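Local coordinates for aminopeptidase (PDB 6ICA), which probably removes amino-terminal residues from peptides as a secreted zinc-dependent aminopeptidase of the M28 family, at residues P231-G236 and F273-Y278. Residues are numbered along the deposited sequence; the frame is centred on the assembly and turned at random.
Sequences PAIVIG and FKRPIY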
loop_
_atom_site.group_PDB
_atom_site.type_symbol
_atom_site.label_atom_id
_atom_site.label_comp_id
_atom_site.label_asym_id
_atom_site.label_seq_id
_atom_site.Cartn_x
_atom_site.Cartn_y
_atom_site.Cartn_z
ATOM N N PRO A 231 -16.179 8.963 -9.427
ATOM C CA PRO A 231 -15.467 8.097 -8.483
ATOM C C PRO A 231 -14.086 7.701 -9.019
ATOM O O PRO A 231 -13.942 7.284 -10.165
ATOM C CB PRO A 231 -16.402 6.894 -8.337
ATOM C CG PRO A 231 -17.793 7.485 -8.598
ATOM C CD PRO A 231 -17.548 8.484 -9.699
ATOM N N ALA A 232 -13.084 7.854 -8.163
ATOM C CA ALA A 232 -11.686 7.783 -8.559
ATOM C C ALA A 232 -11.127 6.368 -8.605
ATOM O O ALA A 232 -11.644 5.452 -7.964
ATOM C CB ALA A 232 -10.842 8.630 -7.595
ATOM N N ILE A 233 -10.048 6.213 -9.361
ATOM C CA ILE A 233 -9.235 5.001 -9.322
ATOM C C ILE A 233 -7.992 5.279 -8.474
ATOM O O ILE A 233 -7.323 6.298 -8.673
ATOM C CB ILE A 233 -8.795 4.545 -10.746
ATOM C CG1 ILE A 233 -10.016 4.317 -11.658
ATOM C CG2 ILE A 233 -7.919 3.295 -10.662
ATOM C CD1 ILE A 233 -11.037 3.357 -11.105
ATOM N N VAL A 234 -7.669 4.384 -7.543
ATOM C CA VAL A 234 -6.515 4.619 -6.672
ATOM C C VAL A 234 -5.444 3.514 -6.805
ATOM O O VAL A 234 -5.735 2.322 -6.715
ATOM C CB VAL A 234 -6.953 4.740 -5.194
ATOM C CG1 VAL A 234 -5.728 4.876 -4.264
ATOM C CG2 VAL A 234 -7.932 5.907 -5.003
ATOM N N ILE A 235 -4.203 3.934 -7.012
ATOM C CA ILE A 235 -3.080 3.021 -7.045
ATOM C C ILE A 235 -2.101 3.389 -5.953
ATOM O O ILE A 235 -1.601 4.522 -5.910
ATOM C CB ILE A 235 -2.377 3.052 -8.410
ATOM C CG1 ILE A 235 -3.341 2.560 -9.496
ATOM C CG2 ILE A 235 -1.129 2.203 -8.378
ATOM C CD1 ILE A 235 -3.110 3.180 -10.834
ATOM N N GLY A 236 -1.804 2.427 -5.078
ATOM C CA GLY A 236 -1.013 2.706 -3.888
ATOM C C GLY A 236 0.172 1.792 -3.595
ATOM O O GLY A 236 0.288 0.682 -4.118
ATOM N N PHE A 273 -9.107 10.779 -19.470
ATOM C CA PHE A 273 -9.856 9.677 -18.877
ATOM C C PHE A 273 -11.193 10.179 -18.348
ATOM O O PHE A 273 -11.438 11.387 -18.321
ATOM C CB PHE A 273 -9.038 9.019 -17.773
ATOM C CG PHE A 273 -7.717 8.498 -18.253
ATOM C CD1 PHE A 273 -7.640 7.287 -18.926
ATOM C CD2 PHE A 273 -6.563 9.247 -18.083
ATOM C CE1 PHE A 273 -6.423 6.814 -19.393
ATOM C CE2 PHE A 273 -5.346 8.788 -18.544
ATOM C CZ PHE A 273 -5.272 7.571 -19.201
ATOM N N LYS A 274 -12.059 9.253 -17.950
ATOM C CA LYS A 274 -13.371 9.609 -17.419
ATOM C C LYS A 274 -13.376 9.650 -15.893
ATOM O O LYS A 274 -14.360 10.067 -15.281
ATOM C CB LYS A 274 -14.428 8.621 -17.918
ATOM C CG LYS A 274 -14.577 8.618 -19.422
ATOM C CD LYS A 274 -15.757 7.797 -19.867
ATOM C CE LYS A 274 -15.553 7.342 -21.296
ATOM N NZ LYS A 274 -15.223 8.512 -22.151
ATOM N N ARG A 275 -12.282 9.195 -15.284
ATOM C CA ARG A 275 -12.116 9.254 -13.829
ATOM C C ARG A 275 -10.778 9.864 -13.458
ATOM O O ARG A 275 -9.801 9.723 -14.191
ATOM C CB ARG A 275 -12.224 7.861 -13.181
ATOM C CG ARG A 275 -13.447 7.025 -13.599
ATOM C CD ARG A 275 -13.437 5.658 -12.906
ATOM N NE ARG A 275 -14.566 4.817 -13.309
ATOM C CZ ARG A 275 -15.755 4.814 -12.716
ATOM N NH1 ARG A 275 -15.984 5.593 -11.670
ATOM N NH2 ARG A 275 -16.716 4.015 -13.161
ATOM N N PRO A 276 -10.721 10.522 -12.294
ATOM C CA PRO A 276 -9.404 10.901 -11.788
ATOM C C PRO A 276 -8.623 9.663 -11.356
ATOM O O PRO A 276 -9.206 8.690 -10.865
ATOM C CB PRO A 276 -9.723 11.809 -10.594
ATOM C CG PRO A 276 -11.097 11.438 -10.166
ATOM C CD PRO A 276 -11.816 10.843 -11.356
ATOM N N ILE A 277 -7.311 9.697 -11.547
ATOM C CA ILE A 277 -6.453 8.594 -11.146
ATOM C C ILE A 277 -5.514 9.085 -10.064
ATOM O O ILE A 277 -4.759 10.048 -10.286
ATOM C CB ILE A 277 -5.636 8.038 -12.333
ATOM C CG1 ILE A 277 -6.575 7.577 -13.447
ATOM C CG2 ILE A 277 -4.711 6.905 -11.868
ATOM C CD1 ILE A 277 -5.911 7.327 -14.803
ATOM N N TYR A 278 -5.580 8.458 -8.890
ATOM C CA TYR A 278 -4.668 8.792 -7.810
ATOM C C TYR A 278 -3.527 7.784 -7.720
ATOM O O TYR A 278 -3.739 6.561 -7.800
ATOM C CB TYR A 278 -5.389 8.858 -6.458
ATOM C CG TYR A 278 -6.342 10.033 -6.264
ATOM C CD1 TYR A 278 -7.668 9.957 -6.672
ATOM C CD2 TYR A 278 -5.915 11.208 -5.655
ATOM C CE1 TYR A 278 -8.539 11.015 -6.493
ATOM C CE2 TYR A 278 -6.775 12.278 -5.469
ATOM C CZ TYR A 278 -8.092 12.172 -5.892
ATOM O OH TYR A 278 -8.971 13.214 -5.709
#
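The ring of Tyr278 lies beside the small methyl of Ala232, which meets the ring edge in plane, CB to CE1 3.5 Å. The two residues sit on neighbouring parallel strands of a beta-alpha-beta crossover, strand 232-238, helix 249-268 and strand 277-282, inside the mixed sheet of the M28 peptidase domain. Alanine suits its place because its single methyl leaves room for both the tyrosine edge and the ring of Pro276, whose CG reaches the same CB. Chi1 of -70° sets the Tyr278 ring beside its own backbone N, leaning back toward Ala232, while CB of Tyr278 meets CG2 of Val234. Phe299 adds an edge-to-face partner for the ring.

On the opposite face, Ile235 and Ile277 run side by side, CD1 of the former 4.2 Å from CG2 of the latter. Beta-branched residues suit extended strands, and here they meet helix 402-420, where Ile235 packs on Ala416 and Ile277 on Ala420. Between the strands the backbones are joined by three nearly straight bonds: Ile233 N to Pro276 O, Tyr278 N to Ile233 O at 2.8 Å, and Ile235 N to Tyr278 O. Pro276, lacking an N-H, can still accept through its carbonyl as the pairing begins.

Toward the polar edge, CD1 of Ile233 packs against CD of Arg275, 3.8 Å away, using the aliphatic part of the arginine as apolar cover. Extended from CG to NE, the arginine then carries its guanidinium past the start of strand 232-238. There it links Pro231, just before the strand, to the last ordered residues of the chain, NH2 forming a salt bridge with OE1 of Glu424, which directly precedes the histidine run and probably belongs to the purification tag. NH1 donates to Pro231 O at 3.0 Å, with the oxygen just 6° out of the guanidinium plane.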